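Local coordinates for phosphoribosylaminoimidazole carboxylase, ATPase subunit (PDB 3AW8), which probably catalyses the ATP-dependent carboxylation of 5-aminoimidazole ribonucleotide by bicarbonate, giving N5-carboxyaminoimidazole ribonucleotide on the de novo route to purines, at residues 92-97 with 259-264; 103-106 with 110-113; 181-186 with 221-226; 228-233 with 243-248. All blocks are in the same frame, centred on the assembly; numbering follows the deposited sequence.

Contact 1 of 4, residues 92-97 with 259-264; sequences EVAQDR and MAPRVH
Met259 reaches Ala94 and Val93 through a doubly bent side chain: chi1 of 77° sets CG between the backbone N and the carbonyl carbon, and further turns at chi2 (119°) and chi3 (85°) fold the thioether along the end of helix 88-94. Its sulfur SD then lies 3.6 Å from Ala94 CB, while the methyl CE runs on to Val93 CG1 at 4.1 Å. Val93 meets this chain at about a right angle and offers the branch that stands anti to its own backbone N. Ala94 CB is shared, since Pro261 CD also approaches it at 3.6 Å, wedging the small methyl between thioether and proline ring. No direct hydrogen bond joins 92-97 to 259-264. Instead a water lies 2.7 Å from Ala94 O and 2.7 Å from Met259 O, a probable bridge between the carbonyls, though other acceptors compete for its protons. Pro261 sits at the centre of an inverse gamma turn, whose bond from Arg262 N to Ala260 O is weak. Arg262 then curls back, its NH1 donating to Val263 O at 2.8 Å in the planes of both guanidinium and carbonyl. Asp96 takes the N-cap position of helix 97-107, and outside the contact Arg97 NH2 pairs with the AMP phosphate oxygen O3P. This buried packing is consistent with a seam between the preATP-grasp and ATP-grasp parts of the fold, joining helix 88-94 to strand 253-260, outermost within this chain of the large antiparallel sheet, with the Met259 side chain about 11 Å from the AMP.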
# COMPACT_ATOMS: atom_id res chain seq x y z
N GLU A 92 19.28 -2.96 23.51
CA GLU A 92 20.51 -3.15 24.27
C GLU A 92 21.35 -4.25 23.61
O GLU A 92 22.50 -4.03 23.25
CB GLU A 92 20.17 -3.55 25.71
CG GLU A 92 21.20 -3.17 26.77
CD GLU A 92 20.88 -1.84 27.45
OE1 GLU A 92 19.76 -1.71 28.01
OE2 GLU A 92 21.75 -0.94 27.44
N VAL A 93 20.76 -5.42 23.47
CA VAL A 93 21.43 -6.56 22.86
C VAL A 93 21.95 -6.23 21.46
O VAL A 93 23.12 -6.44 21.15
CB VAL A 93 20.49 -7.78 22.76
CG1 VAL A 93 21.19 -8.93 22.06
CG2 VAL A 93 20.03 -8.20 24.14
N ALA A 94 21.06 -5.71 20.62
CA ALA A 94 21.39 -5.40 19.23
C ALA A 94 22.37 -4.26 18.98
O ALA A 94 22.95 -4.17 17.90
CB ALA A 94 20.11 -5.14 18.45
N GLN A 95 22.56 -3.39 19.96
CA GLN A 95 23.46 -2.26 19.77
C GLN A 95 24.92 -2.51 20.20
O GLN A 95 25.75 -1.61 20.12
CB GLN A 95 22.90 -1.02 20.48
CG GLN A 95 21.56 -0.54 19.92
CD GLN A 95 21.15 0.84 20.46
OE1 GLN A 95 21.31 1.13 21.64
NE2 GLN A 95 20.61 1.67 19.58
N ASP A 96 25.22 -3.73 20.63
CA ASP A 96 26.58 -4.07 21.03
C ASP A 96 26.95 -5.41 20.39
O ASP A 96 26.39 -6.45 20.75
CB ASP A 96 26.68 -4.20 22.55
CG ASP A 96 28.10 -4.36 23.02
OD1 ASP A 96 28.90 -5.01 22.32
OD2 ASP A 96 28.42 -3.83 24.11
N ARG A 97 27.90 -5.38 19.46
CA ARG A 97 28.30 -6.60 18.76
C ARG A 97 28.63 -7.78 19.66
O ARG A 97 28.23 -8.91 19.36
CB ARG A 97 29.48 -6.32 17.82
CG ARG A 97 29.12 -5.51 16.60
CD ARG A 97 30.22 -5.62 15.55
NE ARG A 97 29.84 -5.03 14.26
CZ ARG A 97 29.71 -3.73 14.04
NH1 ARG A 97 29.93 -2.86 15.02
NH2 ARG A 97 29.36 -3.29 12.84
N MET A 259 21.43 -8.78 14.25
CA MET A 259 20.01 -8.75 14.57
C MET A 259 19.59 -7.29 14.63
O MET A 259 20.35 -6.42 15.05
CB MET A 259 19.73 -9.46 15.90
CG MET A 259 20.07 -8.68 17.16
SD MET A 259 18.60 -8.37 18.18
CE MET A 259 18.51 -9.87 19.13
N ALA A 260 18.38 -7.01 14.16
CA ALA A 260 17.84 -5.65 14.17
C ALA A 260 16.44 -5.74 14.77
O ALA A 260 15.59 -6.46 14.26
CB ALA A 260 17.77 -5.09 12.74
N PRO A 261 16.20 -5.02 15.88
CA PRO A 261 14.88 -5.07 16.52
C PRO A 261 13.86 -4.22 15.78
O PRO A 261 13.31 -3.27 16.36
CB PRO A 261 15.18 -4.54 17.92
CG PRO A 261 16.20 -3.49 17.64
CD PRO A 261 17.12 -4.15 16.63
N ARG A 262 13.59 -4.56 14.52
CA ARG A 262 12.66 -3.77 13.73
C ARG A 262 12.51 -4.29 12.30
O ARG A 262 13.20 -5.22 11.87
CB ARG A 262 13.19 -2.35 13.63
CG ARG A 262 14.63 -2.32 13.11
CD ARG A 262 15.10 -0.92 12.80
NE ARG A 262 16.50 -0.89 12.36
CZ ARG A 262 16.94 -1.39 11.20
NH1 ARG A 262 16.12 -1.97 10.34
NH2 ARG A 262 18.23 -1.30 10.91
N VAL A 263 11.59 -3.66 11.57
CA VAL A 263 11.39 -4.01 10.18
C VAL A 263 12.77 -3.78 9.58
O VAL A 263 13.52 -2.92 10.05
CB VAL A 263 10.36 -3.10 9.53
CG1 VAL A 263 8.97 -3.53 9.97
CG2 VAL A 263 10.63 -1.64 9.89
N HIS A 264 13.09 -4.54 8.55
CA HIS A 264 14.42 -4.48 7.95
C HIS A 264 14.38 -4.27 6.45
O HIS A 264 13.41 -4.63 5.79
CB HIS A 264 15.14 -5.78 8.30
CG HIS A 264 16.62 -5.74 8.08
ND1 HIS A 264 17.22 -6.27 6.96
CD2 HIS A 264 17.62 -5.25 8.85
CE1 HIS A 264 18.53 -6.11 7.05
NE2 HIS A 264 18.80 -5.49 8.19
O HOH W 1 22.66 -4.97 15.38

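Contact 2 of 4, residues 103-106 with 110-113; sequences FFQG and PTPP
Thr111 turns its methyl, not its hydroxyl, to the helix: CG2 comes within 4.1 Å of Gln105 N and 4.4 Å of Phe104 CB, both plain van der Waals approaches. Its chi1 of 76° explains the choice, because OG1 is placed between the backbone N and the carbonyl carbon while CG2 stands anti to that carbon. From there OG1 donates to Pro112 O at 3.2 Å, approaching from above the carbonyl plane and missing the lone-pair directions. The hydroxyl is thus used inside 110-113, leaving the methyl to pack on the helix backbone. Gln105 extends alongside, with CG roughly anti to the backbone N (chi1 167°) and the chain straight at chi2. Its OE1 stays 4.3 Å from Thr111 OG1, too long for a hydrogen bond, and this exposed side chain only lies near the threonine. Phe104 behaves differently: CB starts toward Thr111, but chi1 of -87° carries the ring off in another direction, and CB alone takes part here. Within the helix, Phe104 CD1 lies in plane at the edge of the Phe103 ring. No hydrogen bond spans the two segments, which makes this a light contact between a helix end and a proline-rich connection. Around it, the Phe104 ring stacks with Phe256 and touches Met259, Pro110 bonds through its backbone to Phe256 and packs on Tyr229, and Pro113 pairs with Gly173. Phe103 on Ala236 and Leu237, and Phe104 on Ala233, set helix 97-107 against helix 220-237, while residues 110-113 lead into strand 114-117.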
# COMPACT_ATOMS: atom_id res chain seq x y z
N PHE A 103 24.73 -13.35 23.31
CA PHE A 103 23.31 -13.63 23.47
C PHE A 103 22.86 -14.81 22.60
O PHE A 103 22.24 -15.76 23.09
CB PHE A 103 22.48 -12.38 23.15
CG PHE A 103 21.00 -12.63 23.07
CD1 PHE A 103 20.39 -12.90 21.85
CD2 PHE A 103 20.21 -12.59 24.21
CE1 PHE A 103 19.02 -13.13 21.76
CE2 PHE A 103 18.83 -12.81 24.13
CZ PHE A 103 18.24 -13.08 22.90
N PHE A 104 23.16 -14.75 21.30
CA PHE A 104 22.77 -15.83 20.40
C PHE A 104 23.61 -17.07 20.68
O PHE A 104 23.11 -18.20 20.61
CB PHE A 104 22.92 -15.40 18.93
CG PHE A 104 21.71 -14.72 18.38
CD1 PHE A 104 21.39 -13.42 18.76
CD2 PHE A 104 20.84 -15.39 17.53
CE1 PHE A 104 20.23 -12.80 18.30
CE2 PHE A 104 19.67 -14.78 17.07
CZ PHE A 104 19.37 -13.48 17.46
N GLN A 105 24.88 -16.87 21.00
CA GLN A 105 25.75 -17.99 21.31
C GLN A 105 25.16 -18.72 22.51
O GLN A 105 25.27 -19.94 22.62
CB GLN A 105 27.16 -17.50 21.64
CG GLN A 105 28.04 -18.57 22.27
CD GLN A 105 29.45 -18.08 22.52
OE1 GLN A 105 30.27 -18.01 21.60
NE2 GLN A 105 29.75 -17.73 23.77
N GLY A 106 24.51 -17.96 23.39
CA GLY A 106 23.90 -18.54 24.57
C GLY A 106 22.57 -19.22 24.30
O GLY A 106 22.09 -20.00 25.12
N PRO A 110 24.71 -21.06 16.16
CA PRO A 110 26.06 -20.89 15.62
C PRO A 110 26.42 -19.44 15.32
O PRO A 110 25.59 -18.68 14.82
CB PRO A 110 26.04 -21.75 14.36
CG PRO A 110 25.11 -22.85 14.73
CD PRO A 110 23.98 -22.11 15.41
N THR A 111 27.65 -19.06 15.63
CA THR A 111 28.14 -17.71 15.37
C THR A 111 29.61 -17.85 15.00
O THR A 111 30.28 -18.76 15.46
CB THR A 111 28.06 -16.80 16.62
OG1 THR A 111 29.11 -17.14 17.53
CG2 THR A 111 26.72 -16.98 17.33
N PRO A 112 30.13 -16.94 14.16
CA PRO A 112 31.54 -17.03 13.78
C PRO A 112 32.39 -17.00 15.05
O PRO A 112 31.94 -16.53 16.09
CB PRO A 112 31.76 -15.78 12.94
CG PRO A 112 30.41 -15.51 12.36
CD PRO A 112 29.49 -15.77 13.53
N PRO A 113 33.62 -17.53 14.98
CA PRO A 113 34.43 -17.48 16.20
C PRO A 113 34.68 -16.01 16.51
O PRO A 113 35.13 -15.25 15.64
CB PRO A 113 35.69 -18.23 15.80
CG PRO A 113 35.80 -17.94 14.33
CD PRO A 113 34.38 -18.14 13.87

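Contact 3 of 4, residues 181-186 with 221-226; sequences VSLLAV and ALQKKA
Leu183 lays its CD1 methyl over Ala226 CB, 3.4 Å away, and this pair carries most of the contact between strand 179-187 and helix 220-237. With CG anti to the backbone N (chi1 179°), the isobutyl group projects straight from the sheet to the helix, and its two branches divide the work. CD1 meets the alanine methyl and, at 4.1 Å, Gln223 NE2. CD2 instead lies against the backbone of Ala226, 3.8 Å from O. Gln223 leaves the helix with CB directed away from the strand, but a bend at chi2 (-64°) brings the amide back, where it and the leucine cross obliquely. That amide is held elsewhere by weak hydrogen bonds, OE1 to Leu198 N and NE2 to Glu227 OE2. Leu198 and Ala230 also touch Leu183. Cutting Leu183 back to an alanine is likely to open a gap over Ala226 and take away the methyl beside Gln223 NE2. Since no hydrogen bond or ion pair links the two segments, helix and sheet are joined here by dispersion and exclusion of water, with the glutamine amide bounding a buried apolar patch.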
# COMPACT_ATOMS: atom_id res chain seq x y z
N VAL A 181 22.06 -14.46 4.09
CA VAL A 181 20.61 -14.57 4.07
C VAL A 181 20.07 -13.96 5.36
O VAL A 181 20.81 -13.73 6.31
CB VAL A 181 20.14 -16.05 3.93
CG1 VAL A 181 20.65 -16.63 2.62
CG2 VAL A 181 20.61 -16.88 5.12
N SER A 182 18.77 -13.69 5.38
CA SER A 182 18.16 -13.12 6.58
C SER A 182 16.77 -13.67 6.72
O SER A 182 16.13 -14.05 5.73
CB SER A 182 18.11 -11.59 6.49
OG SER A 182 17.14 -11.17 5.55
N LEU A 183 16.29 -13.73 7.96
CA LEU A 183 14.96 -14.24 8.22
C LEU A 183 14.18 -13.21 9.02
O LEU A 183 14.55 -12.87 10.14
CB LEU A 183 15.03 -15.55 9.01
CG LEU A 183 13.66 -16.14 9.36
CD1 LEU A 183 13.52 -17.49 8.70
CD2 LEU A 183 13.52 -16.27 10.86
N LEU A 184 13.11 -12.68 8.43
CA LEU A 184 12.29 -11.73 9.14
C LEU A 184 11.27 -12.55 9.92
O LEU A 184 10.59 -13.40 9.36
CB LEU A 184 11.57 -10.78 8.17
CG LEU A 184 12.40 -9.80 7.34
CD1 LEU A 184 13.43 -9.15 8.24
CD2 LEU A 184 13.10 -10.51 6.19
N ALA A 185 11.19 -12.31 11.22
CA ALA A 185 10.24 -13.04 12.06
C ALA A 185 9.40 -12.05 12.84
O ALA A 185 9.80 -10.90 13.04
CB ALA A 185 10.99 -13.97 13.03
N VAL A 186 8.24 -12.49 13.29
CA VAL A 186 7.37 -11.60 14.04
C VAL A 186 6.63 -12.33 15.16
O VAL A 186 6.22 -13.48 15.02
CB VAL A 186 6.37 -10.91 13.09
CG1 VAL A 186 5.88 -11.89 12.04
CG2 VAL A 186 5.19 -10.35 13.88
N ALA A 221 14.61 -27.65 5.19
CA ALA A 221 15.11 -27.78 6.55
C ALA A 221 15.81 -26.48 6.94
O ALA A 221 15.82 -26.09 8.11
CB ALA A 221 16.06 -28.96 6.65
N LEU A 222 16.40 -25.82 5.94
CA LEU A 222 17.10 -24.56 6.19
C LEU A 222 16.10 -23.59 6.79
O LEU A 222 16.41 -22.87 7.74
CB LEU A 222 17.67 -23.99 4.89
CG LEU A 222 19.03 -23.30 5.01
CD1 LEU A 222 19.43 -22.66 3.68
CD2 LEU A 222 18.97 -22.25 6.10
N GLN A 223 14.88 -23.57 6.24
CA GLN A 223 13.83 -22.69 6.73
C GLN A 223 13.55 -22.94 8.20
O GLN A 223 13.64 -22.02 9.02
CB GLN A 223 12.53 -22.89 5.93
CG GLN A 223 12.23 -21.78 4.94
CD GLN A 223 11.99 -20.44 5.61
OE1 GLN A 223 12.32 -19.40 5.06
NE2 GLN A 223 11.40 -20.46 6.79
N LYS A 224 13.21 -24.18 8.53
CA LYS A 224 12.92 -24.55 9.91
C LYS A 224 14.09 -24.20 10.82
O LYS A 224 13.89 -23.79 11.97
CB LYS A 224 12.62 -26.04 9.99
CG LYS A 224 11.13 -26.39 9.90
CD LYS A 224 10.48 -25.83 8.64
CE LYS A 224 8.99 -26.16 8.61
NZ LYS A 224 8.27 -25.67 9.83
N LYS A 225 15.30 -24.37 10.30
CA LYS A 225 16.52 -24.08 11.04
C LYS A 225 16.50 -22.61 11.48
O LYS A 225 16.60 -22.30 12.67
CB LYS A 225 17.74 -24.38 10.15
CG LYS A 225 19.07 -24.60 10.87
CD LYS A 225 20.13 -25.15 9.89
CE LYS A 225 21.48 -25.44 10.55
NZ LYS A 225 22.24 -24.22 10.97
N ALA A 226 16.36 -21.72 10.50
CA ALA A 226 16.32 -20.29 10.75
C ALA A 226 15.16 -19.91 11.66
O ALA A 226 15.32 -19.15 12.61
CB ALA A 226 16.19 -19.54 9.42

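Contact 4 of 4, residues 228-233 with 243-248; sequences AYALRA and LALEFF. With AMP (adenosine monophosphate), chain C.
Tyr229, which meets Phe247 across the contact, has its OH hydrogen-bonded to Lys225 NZ one helical turn earlier in helix 220-237, and its carbon skeleton faces the strand. The two rings lie obliquely, centroids 5.8 Å apart and planes at 35°. Phe247 CE2 comes to 4.0 Å from Tyr229 CD2, and Phe247 CZ reaches Tyr229 CB at 4.1 Å. Further along the strand, Leu245 pushes CD2 against the helix backbone, 3.6 Å from Ala230 CA and 3.8 Å from Ala230 CB. Phe248 leaves the opposite side of the strand, its chi1 of -77° holding CG anti to the carbonyl carbon and sending the ring to the AMP base. There CZ lies 3.5 Å from AMP C5, and CE2 is 4.0 Å from AMP N6. Elsewhere in the site AMP is hydrogen-bonded to Val175 N, Glu180 OE1 and, at the phosphate, Arg97 NH2. With a serine at Phe248, the adenine would probably lose this aromatic neighbour, and Phe177, whose ring meets it, its mate. Helix and strand are thus joined by carbon contacts alone across these segments, while on the strand's other face Phe248 adds an apolar neighbour to the base.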
# COMPACT_ATOMS: atom_id res chain seq x y z
N ALA A 228 13.69 -21.74 13.81
CA ALA A 228 13.96 -22.27 15.14
C ALA A 228 14.85 -21.30 15.92
O ALA A 228 14.56 -20.96 17.08
CB ALA A 228 14.64 -23.62 15.02
N TYR A 229 15.93 -20.85 15.30
CA TYR A 229 16.82 -19.91 15.95
C TYR A 229 16.03 -18.64 16.29
O TYR A 229 16.18 -18.06 17.37
CB TYR A 229 17.99 -19.54 15.03
CG TYR A 229 18.88 -20.70 14.62
CD1 TYR A 229 19.34 -21.62 15.56
CD2 TYR A 229 19.31 -20.83 13.31
CE1 TYR A 229 20.22 -22.64 15.20
CE2 TYR A 229 20.19 -21.85 12.93
CZ TYR A 229 20.64 -22.75 13.89
OH TYR A 229 21.54 -23.73 13.53
N ALA A 230 15.19 -18.21 15.35
CA ALA A 230 14.39 -17.00 15.53
C ALA A 230 13.41 -17.10 16.68
O ALA A 230 13.21 -16.14 17.43
CB ALA A 230 13.65 -16.68 14.25
N LEU A 231 12.79 -18.27 16.83
CA LEU A 231 11.82 -18.48 17.90
C LEU A 231 12.52 -18.36 19.25
O LEU A 231 12.00 -17.76 20.20
CB LEU A 231 11.18 -19.87 17.77
CG LEU A 231 9.67 -19.96 17.98
CD1 LEU A 231 9.26 -21.42 17.96
CD2 LEU A 231 9.28 -19.32 19.30
N ARG A 232 13.71 -18.94 19.33
CA ARG A 232 14.46 -18.90 20.56
C ARG A 232 14.78 -17.46 20.96
O ARG A 232 14.58 -17.07 22.11
CB ARG A 232 15.75 -19.73 20.43
CG ARG A 232 15.49 -21.24 20.37
CD ARG A 232 16.63 -22.04 21.00
NE ARG A 232 17.69 -22.39 20.05
CZ ARG A 232 17.57 -23.32 19.11
NH1 ARG A 232 16.43 -24.01 18.99
NH2 ARG A 232 18.58 -23.57 18.29
N ALA A 233 15.25 -16.68 20.00
CA ALA A 233 15.59 -15.29 20.25
C ALA A 233 14.39 -14.46 20.70
O ALA A 233 14.45 -13.76 21.72
CB ALA A 233 16.21 -14.67 19.01
N LEU A 243 11.26 -8.88 14.04
CA LEU A 243 12.67 -9.05 14.37
C LEU A 243 13.38 -9.53 13.10
O LEU A 243 12.88 -10.41 12.40
CB LEU A 243 12.76 -10.07 15.51
CG LEU A 243 14.06 -10.47 16.20
CD1 LEU A 243 14.63 -11.69 15.53
CD2 LEU A 243 15.04 -9.31 16.20
N ALA A 244 14.53 -8.94 12.79
CA ALA A 244 15.29 -9.33 11.61
C ALA A 244 16.61 -9.96 11.99
O ALA A 244 17.47 -9.34 12.63
CB ALA A 244 15.53 -8.11 10.72
N LEU A 245 16.78 -11.22 11.59
CA LEU A 245 17.99 -11.98 11.87
C LEU A 245 18.77 -12.24 10.59
O LEU A 245 18.25 -12.79 9.63
CB LEU A 245 17.61 -13.31 12.52
CG LEU A 245 17.80 -13.48 14.03
CD1 LEU A 245 17.61 -12.15 14.75
CD2 LEU A 245 16.84 -14.55 14.55
N GLU A 246 20.03 -11.82 10.59
CA GLU A 246 20.90 -12.02 9.44
C GLU A 246 21.91 -13.12 9.72
O GLU A 246 22.58 -13.12 10.75
CB GLU A 246 21.64 -10.72 9.11
CG GLU A 246 20.81 -9.74 8.32
CD GLU A 246 21.61 -8.54 7.86
OE1 GLU A 246 21.82 -7.62 8.68
OE2 GLU A 246 22.04 -8.53 6.68
N PHE A 247 22.02 -14.08 8.81
CA PHE A 247 22.97 -15.18 8.97
C PHE A 247 23.92 -15.29 7.78
O PHE A 247 23.71 -14.66 6.74
CB PHE A 247 22.26 -16.53 9.11
CG PHE A 247 21.31 -16.60 10.26
CD1 PHE A 247 20.00 -16.15 10.14
CD2 PHE A 247 21.71 -17.15 11.48
CE1 PHE A 247 19.10 -16.24 11.20
CE2 PHE A 247 20.82 -17.25 12.55
CZ PHE A 247 19.52 -16.80 12.41
N PHE A 248 24.97 -16.08 7.96
CA PHE A 248 25.93 -16.36 6.90
C PHE A 248 25.60 -17.80 6.56
O PHE A 248 25.42 -18.62 7.47
CB PHE A 248 27.36 -16.31 7.42
CG PHE A 248 27.88 -14.93 7.62
CD1 PHE A 248 27.88 -14.01 6.57
CD2 PHE A 248 28.41 -14.54 8.84
CE1 PHE A 248 28.39 -12.73 6.75
CE2 PHE A 248 28.92 -13.26 9.03
CZ PHE A 248 28.91 -12.35 7.98
P AMP C . 28.12 -4.98 9.14
O1P AMP C . 26.68 -4.72 8.91
O2P AMP C . 28.31 -6.41 9.87
O3P AMP C . 28.74 -3.81 10.06
O5' AMP C . 28.91 -4.99 7.71
C5' AMP C . 28.39 -6.06 6.91
C4' AMP C . 29.29 -6.28 5.68
O4' AMP C . 30.63 -6.75 6.07
C3' AMP C . 28.71 -7.33 4.72
O3' AMP C . 28.87 -6.91 3.36
C2' AMP C . 29.48 -8.62 5.03
O2' AMP C . 29.71 -9.39 3.84
C1' AMP C . 30.80 -8.15 5.69
N9 AMP C . 31.12 -8.98 6.88
C8 AMP C . 30.73 -8.74 8.17
N7 AMP C . 31.18 -9.67 8.96
C5 AMP C . 31.89 -10.57 8.24
C6 AMP C . 32.60 -11.76 8.54
N6 AMP C . 32.67 -12.23 9.85
N1 AMP C . 33.20 -12.43 7.54
C2 AMP C . 33.15 -11.99 6.27
N3 AMP C . 32.49 -10.87 5.95
C4 AMP C . 31.85 -10.14 6.89

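Overall arrangement
Contacts 1, 3 and 4 all reach the large antiparallel sheet, in which strands 253-260, 241-250 and 179-187 are consecutive neighbours. Contacts 3 and 4 lie closest, with centres about 6 Å apart, and share helix 220-237 packed on that sheet. Contact 4 is about 11 Å between centres from both contact 1 and contact 2. Contact 2 meets contact 1 through Phe103 and Phe104, which touch Val93 and Met259. In sequence, contacts 2, 3 and 4 follow one another within the long span between the two segments of contact 1. The preATP-grasp helix and the ATP-grasp elements are thereby packed together beside the AMP pocket, reached by Arg97 and Phe248.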